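Blr3880 protein (Bradyrhizobium japonicum, PDB 2OOD) probably catalyses the zinc-dependent hydrolytic deamination of guanine to xanthine and ammonia. Local coordinates at residues 97-100 with 101-105; 169-173 with 174-178; 292-296 with 297-301. All coordinates share one frame; numbering follows the deposited sequence.

Interaction 1: residues 97-100 with 101-105; sequences PWLQ and KSIYP. With GUN (guanine), chain C.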
loop_
_atom_site.group_PDB
_atom_site.type_symbol
_atom_site.label_atom_id
_atom_site.label_comp_id
_atom_site.label_asym_id
_atom_site.label_seq_id
_atom_site.Cartn_x
_atom_site.Cartn_y
_atom_site.Cartn_z
ATOM N N PRO A 97 -13.488 -15.511 -10.079
ATOM C CA PRO A 97 -14.583 -14.689 -10.616
ATOM C C PRO A 97 -14.113 -13.371 -11.238
ATOM O O PRO A 97 -14.749 -12.830 -12.148
ATOM C CB PRO A 97 -15.497 -14.491 -9.407
ATOM C CG PRO A 97 -14.546 -14.547 -8.249
ATOM C CD PRO A 97 -13.612 -15.683 -8.623
ATOM N N TRP A 98 -12.987 -12.867 -10.747
ATOM C CA TRP A 98 -12.398 -11.625 -11.240
ATOM C C TRP A 98 -11.880 -11.778 -12.680
ATOM O O TRP A 98 -12.077 -10.886 -13.504
ATOM C CB TRP A 98 -11.274 -11.209 -10.283
ATOM C CG TRP A 98 -10.304 -10.190 -10.791
ATOM C CD1 TRP A 98 -10.478 -8.838 -10.838
ATOM C CD2 TRP A 98 -8.968 -10.440 -11.242
ATOM N NE1 TRP A 98 -9.325 -8.229 -11.279
ATOM C CE2 TRP A 98 -8.385 -9.192 -11.532
ATOM C CE3 TRP A 98 -8.206 -11.601 -11.422
ATOM C CZ2 TRP A 98 -7.071 -9.074 -11.997
ATOM C CZ3 TRP A 98 -6.899 -11.487 -11.883
ATOM C CH2 TRP A 98 -6.345 -10.231 -12.164
ATOM N N LEU A 99 -11.229 -12.900 -12.985
ATOM C CA LEU A 99 -10.727 -13.133 -14.341
ATOM C C LEU A 99 -11.903 -13.073 -15.303
ATOM O O LEU A 99 -11.853 -12.401 -16.330
ATOM C CB LEU A 99 -10.059 -14.513 -14.466
ATOM C CG LEU A 99 -8.677 -14.777 -13.855
ATOM C CD1 LEU A 99 -8.348 -16.261 -13.964
ATOM C CD2 LEU A 99 -7.621 -13.951 -14.566
ATOM N N GLN A 100 -12.968 -13.783 -14.954
ATOM C CA GLN A 100 -14.170 -13.840 -15.782
ATOM C C GLN A 100 -14.845 -12.470 -15.905
ATOM O O GLN A 100 -15.164 -12.015 -17.002
ATOM C CB GLN A 100 -15.158 -14.849 -15.178
ATOM C CG GLN A 100 -15.531 -16.028 -16.081
ATOM C CD GLN A 100 -14.339 -16.878 -16.505
ATOM O OE1 GLN A 100 -13.538 -17.321 -15.678
ATOM N NE2 GLN A 100 -14.232 -17.123 -17.805
ATOM N N LYS A 101 -15.044 -11.807 -14.772
ATOM C CA LYS A 101 -15.713 -10.514 -14.760
ATOM C C LYS A 101 -14.959 -9.299 -15.299
ATOM O O LYS A 101 -15.526 -8.515 -16.067
ATOM C CB LYS A 101 -16.200 -10.183 -13.342
ATOM C CG LYS A 101 -16.841 -8.796 -13.253
ATOM C CD LYS A 101 -17.251 -8.409 -11.825
ATOM C CE LYS A 101 -17.865 -6.994 -11.798
ATOM N NZ LYS A 101 -18.327 -6.569 -10.431
ATOM N N SER A 102 -13.692 -9.135 -14.924
ATOM C CA SER A 102 -12.952 -7.944 -15.336
ATOM C C SER A 102 -11.751 -8.054 -16.275
ATOM O O SER A 102 -11.401 -7.087 -16.954
ATOM C CB SER A 102 -12.501 -7.208 -14.080
ATOM O OG SER A 102 -13.535 -7.199 -13.115
ATOM N N ILE A 103 -11.116 -9.213 -16.326
ATOM C CA ILE A 103 -9.926 -9.351 -17.144
ATOM C C ILE A 103 -10.117 -9.789 -18.597
ATOM O O ILE A 103 -9.661 -9.114 -19.510
ATOM C CB ILE A 103 -8.902 -10.275 -16.411
ATOM C CG1 ILE A 103 -8.055 -9.436 -15.447
ATOM C CG2 ILE A 103 -7.984 -10.963 -17.404
ATOM C CD1 ILE A 103 -8.816 -8.358 -14.694
ATOM N N TYR A 104 -10.797 -10.903 -18.820
ATOM C CA TYR A 104 -10.991 -11.394 -20.176
ATOM C C TYR A 104 -11.698 -10.395 -21.096
ATOM O O TYR A 104 -11.288 -10.208 -22.243
ATOM C CB TYR A 104 -11.726 -12.739 -20.139
ATOM C CG TYR A 104 -10.935 -13.830 -19.432
ATOM C CD1 TYR A 104 -11.544 -14.682 -18.514
ATOM C CD2 TYR A 104 -9.577 -14.015 -19.691
ATOM C CE1 TYR A 104 -10.821 -15.692 -17.873
ATOM C CE2 TYR A 104 -8.840 -15.023 -19.053
ATOM C CZ TYR A 104 -9.467 -15.861 -18.145
ATOM O OH TYR A 104 -8.743 -16.870 -17.514
ATOM N N PRO A 105 -12.766 -9.739 -20.620
ATOM C CA PRO A 105 -13.408 -8.789 -21.532
ATOM C C PRO A 105 -12.489 -7.665 -22.020
ATOM O O PRO A 105 -12.753 -7.059 -23.057
ATOM C CB PRO A 105 -14.614 -8.279 -20.731
ATOM C CG PRO A 105 -14.273 -8.590 -19.306
ATOM C CD PRO A 105 -13.557 -9.912 -19.393
HETATM N N9 GUN C . -3.472 -16.796 -13.936
HETATM C C8 GUN C . -4.731 -17.289 -13.856
HETATM N N7 GUN C . -5.439 -16.608 -13.001
HETATM C C5 GUN C . -4.683 -15.620 -12.474
HETATM C C6 GUN C . -4.908 -14.581 -11.512
HETATM O O6 GUN C . -6.007 -14.431 -10.965
HETATM N N1 GUN C . -3.848 -13.725 -11.220
HETATM C C2 GUN C . -2.614 -13.878 -11.834
HETATM N N2 GUN C . -1.579 -13.006 -11.534
HETATM N N3 GUN C . -2.399 -14.835 -12.720
HETATM C C4 GUN C . -3.390 -15.722 -13.063
#

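Interaction 2: residues 169-173 with 174-178; sequences RNAPA and EFIDT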
loop_
_atom_site.group_PDB
_atom_site.type_symbol
_atom_site.label_atom_id
_atom_site.label_comp_id
_atom_site.label_asym_id
_atom_site.label_seq_id
_atom_site.Cartn_x
_atom_site.Cartn_y
_atom_site.Cartn_z
ATOM N N ARG A 169 -8.834 -23.983 -21.303
ATOM C CA ARG A 169 -10.116 -24.203 -20.633
ATOM C C ARG A 169 -10.483 -23.025 -19.738
ATOM O O ARG A 169 -9.711 -22.076 -19.576
ATOM C CB ARG A 169 -10.039 -25.431 -19.720
ATOM C CG ARG A 169 -9.258 -26.614 -20.240
ATOM C CD ARG A 169 -8.930 -27.550 -19.079
ATOM N NE ARG A 169 -8.700 -28.927 -19.524
ATOM C CZ ARG A 169 -8.329 -29.942 -18.734
ATOM N NH1 ARG A 169 -8.132 -29.761 -17.425
ATOM N NH2 ARG A 169 -8.161 -31.154 -19.257
ATOM N N ASN A 170 -11.666 -23.118 -19.141
ATOM C CA ASN A 170 -12.161 -22.122 -18.204
ATOM C C ASN A 170 -12.059 -20.645 -18.592
ATOM O O ASN A 170 -11.751 -19.798 -17.747
ATOM C CB ASN A 170 -11.487 -22.342 -16.843
ATOM C CG ASN A 170 -11.872 -23.674 -16.208
ATOM O OD1 ASN A 170 -13.057 -23.991 -16.094
ATOM N ND2 ASN A 170 -10.875 -24.453 -15.783
ATOM N N ALA A 171 -12.331 -20.334 -19.855
ATOM C CA ALA A 171 -12.299 -18.950 -20.330
ATOM C C ALA A 171 -13.248 -18.829 -21.517
ATOM O O ALA A 171 -13.556 -19.823 -22.166
ATOM C CB ALA A 171 -10.890 -18.563 -20.744
ATOM N N PRO A 172 -13.723 -17.608 -21.820
ATOM C CA PRO A 172 -14.642 -17.428 -22.952
ATOM C C PRO A 172 -14.158 -18.144 -24.217
ATOM O O PRO A 172 -12.950 -18.290 -24.444
ATOM C CB PRO A 172 -14.688 -15.912 -23.117
ATOM C CG PRO A 172 -14.526 -15.426 -21.710
ATOM C CD PRO A 172 -13.411 -16.314 -21.188
ATOM N N ALA A 173 -15.102 -18.594 -25.037
ATOM C CA ALA A 173 -14.759 -19.306 -26.263
ATOM C C ALA A 173 -14.036 -18.407 -27.264
ATOM O O ALA A 173 -13.120 -18.859 -27.966
ATOM C CB ALA A 173 -16.017 -19.891 -26.895
ATOM N N GLU A 174 -14.442 -17.139 -27.335
ATOM C CA GLU A 174 -13.811 -16.206 -28.266
ATOM C C GLU A 174 -12.410 -15.803 -27.816
ATOM O O GLU A 174 -11.640 -15.232 -28.598
ATOM C CB GLU A 174 -14.666 -14.941 -28.455
ATOM C CG GLU A 174 -14.941 -14.161 -27.183
ATOM C CD GLU A 174 -16.191 -14.658 -26.446
ATOM O OE1 GLU A 174 -16.483 -15.890 -26.506
ATOM O OE2 GLU A 174 -16.865 -13.806 -25.803
ATOM N N PHE A 175 -12.079 -16.103 -26.561
ATOM C CA PHE A 175 -10.766 -15.767 -26.026
ATOM C C PHE A 175 -9.780 -16.930 -26.019
ATOM O O PHE A 175 -8.585 -16.724 -26.189
ATOM C CB PHE A 175 -10.880 -15.218 -24.600
ATOM C CG PHE A 175 -9.570 -14.735 -24.035
ATOM C CD1 PHE A 175 -8.975 -13.571 -24.519
ATOM C CD2 PHE A 175 -8.910 -15.459 -23.043
ATOM C CE1 PHE A 175 -7.731 -13.134 -24.022
ATOM C CE2 PHE A 175 -7.662 -15.028 -22.538
ATOM C CZ PHE A 175 -7.078 -13.866 -23.032
ATOM N N ILE A 176 -10.257 -18.147 -25.801
ATOM C CA ILE A 176 -9.341 -19.282 -25.775
ATOM C C ILE A 176 -8.933 -19.659 -27.195
ATOM O O ILE A 176 -9.580 -19.263 -28.161
ATOM C CB ILE A 176 -9.968 -20.523 -25.059
ATOM C CG1 ILE A 176 -11.226 -20.999 -25.785
ATOM C CG2 ILE A 176 -10.313 -20.179 -23.622
ATOM C CD1 ILE A 176 -10.989 -22.237 -26.631
ATOM N N ASP A 177 -7.841 -20.398 -27.328
ATOM C CA ASP A 177 -7.403 -20.812 -28.646
ATOM C C ASP A 177 -6.740 -22.175 -28.605
ATOM O O ASP A 177 -6.009 -22.515 -27.680
ATOM C CB ASP A 177 -6.453 -19.773 -29.263
ATOM C CG ASP A 177 -6.210 -20.005 -30.771
ATOM O OD1 ASP A 177 -6.960 -20.801 -31.397
ATOM O OD2 ASP A 177 -5.275 -19.377 -31.331
ATOM N N THR A 178 -7.028 -22.951 -29.638
ATOM C CA THR A 178 -6.520 -24.297 -29.836
ATOM C C THR A 178 -5.050 -24.547 -29.517
ATOM O O THR A 178 -4.191 -23.710 -29.788
ATOM C CB THR A 178 -6.761 -24.700 -31.293
ATOM O OG1 THR A 178 -8.089 -25.217 -31.419
ATOM C CG2 THR A 178 -5.744 -25.713 -31.757
#

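Interaction 3: residues 292-296 with 297-301; sequences VVFCP and CSNLF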
loop_
_atom_site.group_PDB
_atom_site.type_symbol
_atom_site.label_atom_id
_atom_site.label_comp_id
_atom_site.label_asym_id
_atom_site.label_seq_id
_atom_site.Cartn_x
_atom_site.Cartn_y
_atom_site.Cartn_z
ATOM N N VAL A 292 10.217 -18.760 -8.207
ATOM C CA VAL A 292 8.870 -18.324 -7.870
ATOM C C VAL A 292 8.873 -16.796 -7.892
ATOM O O VAL A 292 9.903 -16.172 -7.638
ATOM C CB VAL A 292 8.432 -18.842 -6.468
ATOM C CG1 VAL A 292 9.317 -18.263 -5.394
ATOM C CG2 VAL A 292 6.993 -18.473 -6.198
ATOM N N VAL A 293 7.732 -16.198 -8.218
ATOM C CA VAL A 293 7.633 -14.750 -8.272
ATOM C C VAL A 293 6.653 -14.257 -7.222
ATOM O O VAL A 293 5.454 -14.511 -7.310
ATOM C CB VAL A 293 7.172 -14.262 -9.663
ATOM C CG1 VAL A 293 7.226 -12.753 -9.718
ATOM C CG2 VAL A 293 8.043 -14.872 -10.754
ATOM N N PHE A 294 7.188 -13.548 -6.231
ATOM C CA PHE A 294 6.427 -12.993 -5.112
ATOM C C PHE A 294 5.733 -11.691 -5.505
ATOM O O PHE A 294 6.383 -10.666 -5.678
ATOM C CB PHE A 294 7.401 -12.789 -3.931
ATOM C CG PHE A 294 6.819 -12.070 -2.735
ATOM C CD1 PHE A 294 5.474 -12.171 -2.408
ATOM C CD2 PHE A 294 7.654 -11.350 -1.887
ATOM C CE1 PHE A 294 4.972 -11.574 -1.254
ATOM C CE2 PHE A 294 7.163 -10.749 -0.728
ATOM C CZ PHE A 294 5.822 -10.864 -0.415
ATOM N N CYS A 295 4.411 -11.737 -5.634
ATOM C CA CYS A 295 3.627 -10.566 -6.016
ATOM C C CYS A 295 2.696 -10.133 -4.890
ATOM O O CYS A 295 1.491 -10.330 -4.967
ATOM C CB CYS A 295 2.799 -10.887 -7.261
ATOM S SG CYS A 295 3.756 -11.570 -8.625
ATOM N N PRO A 296 3.244 -9.505 -3.845
ATOM C CA PRO A 296 2.486 -9.040 -2.684
ATOM C C PRO A 296 1.289 -8.125 -2.917
ATOM O O PRO A 296 0.249 -8.322 -2.297
ATOM C CB PRO A 296 3.557 -8.398 -1.812
ATOM C CG PRO A 296 4.538 -7.908 -2.795
ATOM C CD PRO A 296 4.639 -9.042 -3.768
ATOM N N CYS A 297 1.416 -7.134 -3.793
ATOM C CA CYS A 297 0.299 -6.223 -4.050
ATOM C C CYS A 297 -0.919 -6.968 -4.558
ATOM O O CYS A 297 -2.045 -6.682 -4.162
ATOM C CB CYS A 297 0.684 -5.164 -5.077
ATOM S SG CYS A 297 1.869 -3.968 -4.497
ATOM N N SER A 298 -0.674 -7.918 -5.452
ATOM C CA SER A 298 -1.725 -8.730 -6.040
ATOM C C SER A 298 -2.295 -9.687 -4.993
ATOM O O SER A 298 -3.510 -9.793 -4.829
ATOM C CB SER A 298 -1.154 -9.512 -7.222
ATOM O OG SER A 298 -2.123 -10.369 -7.781
ATOM N N ASN A 299 -1.406 -10.371 -4.279
ATOM C CA ASN A 299 -1.811 -11.315 -3.251
ATOM C C ASN A 299 -2.771 -10.685 -2.261
ATOM O O ASN A 299 -3.743 -11.320 -1.857
ATOM C CB ASN A 299 -0.591 -11.858 -2.508
ATOM C CG ASN A 299 0.276 -12.726 -3.386
ATOM O OD1 ASN A 299 -0.162 -13.196 -4.432
ATOM N ND2 ASN A 299 1.507 -12.958 -2.959
ATOM N N LEU A 300 -2.505 -9.436 -1.879
ATOM C CA LEU A 300 -3.361 -8.714 -0.935
ATOM C C LEU A 300 -4.626 -8.160 -1.595
ATOM O O LEU A 300 -5.708 -8.239 -1.035
ATOM C CB LEU A 300 -2.584 -7.568 -0.269
ATOM C CG LEU A 300 -1.357 -7.931 0.578
ATOM C CD1 LEU A 300 -0.693 -6.676 1.101
ATOM C CD2 LEU A 300 -1.774 -8.826 1.726
ATOM N N PHE A 301 -4.496 -7.606 -2.790
ATOM C CA PHE A 301 -5.647 -7.047 -3.487
ATOM C C PHE A 301 -6.724 -8.098 -3.798
ATOM O O PHE A 301 -7.921 -7.838 -3.641
ATOM C CB PHE A 301 -5.192 -6.382 -4.794
ATOM C CG PHE A 301 -6.288 -5.646 -5.516
ATOM C CD1 PHE A 301 -6.617 -4.339 -5.167
ATOM C CD2 PHE A 301 -7.017 -6.270 -6.522
ATOM C CE1 PHE A 301 -7.656 -3.666 -5.807
ATOM C CE2 PHE A 301 -8.065 -5.600 -7.169
ATOM C CZ PHE A 301 -8.378 -4.297 -6.806
#

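Interaction 1: residues 97-100 with 101-105
W98 and I103 pack together along this helix. The isoleucine lays its CG1-CD1 branch over one face of the indole, with CG1 3.9 Å from the centroid of the W98 six-membered ring and 22° off its normal, a CH-pi contact. The indole CG stands anti to the backbone N (chi1 164°), which brings the ring back within reach of that branch. One residue further on, L99 crosses Y104 obliquely, its CB 3.7 Å from CE1 of the phenol. The Q100 amide comes to the CD1-CE1 side of the Y104 ring, its CD at the ring edge and its plane turned 55° from the ring; a long, flexible polar chain suits this exposed flank, where it also lies on P172.

The backbone bonds record an irregular helix. K101 N and S102 N bond to P97 O and W98 O in ordinary alpha fashion, but Y104 N reaches back five residues to L99 O at 3.1 Å, nearly straight. This is a pi-type turn, and I103 N within it makes weak bonds alone, to the carbonyls of W98 and L99. P105, which has no N-H to give, follows at the kink.

Helix 95-107 lies beside the guanine pocket of this amidohydrolase, and both W98 and L99 line it. The indole presents its edge to the base, CZ3 lying 3.2 Å from guanine O6, while L99 CD1 approaches guanine N7. A broad aromatic and a branched aliphatic suit a wall against a flat purine. Behind them, the Y104 ring also meets that of F175.

Interaction 2: residues 169-173 with 174-178
The backbone makes one helix-like turn at P172-I176, where a beta-turn bond from F175 N (3.2 Å, from well above the carbonyl plane) and an alpha-turn bond from I176 N (3.0 Å, nearly in line with the carbonyl) share P172 O. Proline suits the start of such a turn because its ring fixes phi while its carbonyl remains available.

Just before the turn, the CB of A171 touches I176 CG2 at 3.4 Å and also lies near the edge of the F175 ring. A bare methyl suits a place that bears on both. I176 carries CG1 between its backbone N and carbonyl carbon (chi1 61°), an arrangement that brings both branches beside P172 O. E174 folds back at chi2, with its carboxylate alongside P172 CB.

This turn belongs to the loop that follows barrel strand 160-166 and leads to helix 179-193. The loop packs against helix 95-107: P172 rests on Q100 and Y104, and the buried F175 ring meets that of Y104. A serine in place of I176 would probably take away the CG2 contact of the A171 methyl and open a gap beside the P172 carbonyl. Farther along, D177 OD1 binds the side chain of N181 in the following helix.

Interaction 3: residues 292-296 with 297-301
F294 turns the edge of its phenyl ring to the amide of N299, with ND2 4.1 Å from F294 CD1 and the amide plane 30° from that of the ring. CD of P296 sits over one face of the same ring, 3.5 Å above its plane and offset toward the rim. CG of the phenylalanine is anti to its backbone N (chi1 173°), which brings the ring round beside the start of the helix. Other aromatics enclose it: F307 stacks on it and F323 meets it edge-to-face, surroundings that suit a large apolar side chain.

Here strand 291-294 of the TIM-type barrel, running parallel to its neighbours, passes directly into helix 296-301. C295 is the N-cap residue, and its carbonyl starts the helical bonding by accepting N299 N at 3.0 Å. P296 suits the first turn, where its lack of an N-H costs no helical bond; its own carbonyl takes L300 N at 3.0 Å. N299 directs its amide back over the C295 carbonyl, with CG 3.1 Å from C295 O.

S298 faces the metal centre. Its OG is anti to the backbone N (chi1 177°) and hydrogen-bonds OD2 of the zinc ligand D326, a second-shell contact that is likely to help position the carboxylate; a weak bond joins it to H273 as well. A short side chain suits S298, since its CB packs near CB of C295 while its hydroxyl reaches D326. The C295 side chain packs in turn on H79, another zinc ligand.

Overall arrangement
From the N terminus, the three contacts come in series, each within one continuous stretch, and none encloses or crosses another. Interaction 1 covers about two turns of helix 95-107 beside the guanine pocket. Interaction 2 closes a tight bend in the loop between strand 160-166 and helix 179-193, and packs directly on interaction 1, with centres 13 Å apart, so the barrel loop backs the helix that faces the substrate. Interaction 3 joins strand 291-294 to helix 296-301 on the barrel; its nearest atoms are about 5 Å from interaction 1 and about 16 Å from interaction 2. Interaction 1 touches the bound guanine and interaction 3 lies near it through S298, while the end of helix 296-301 also meets the second subunit.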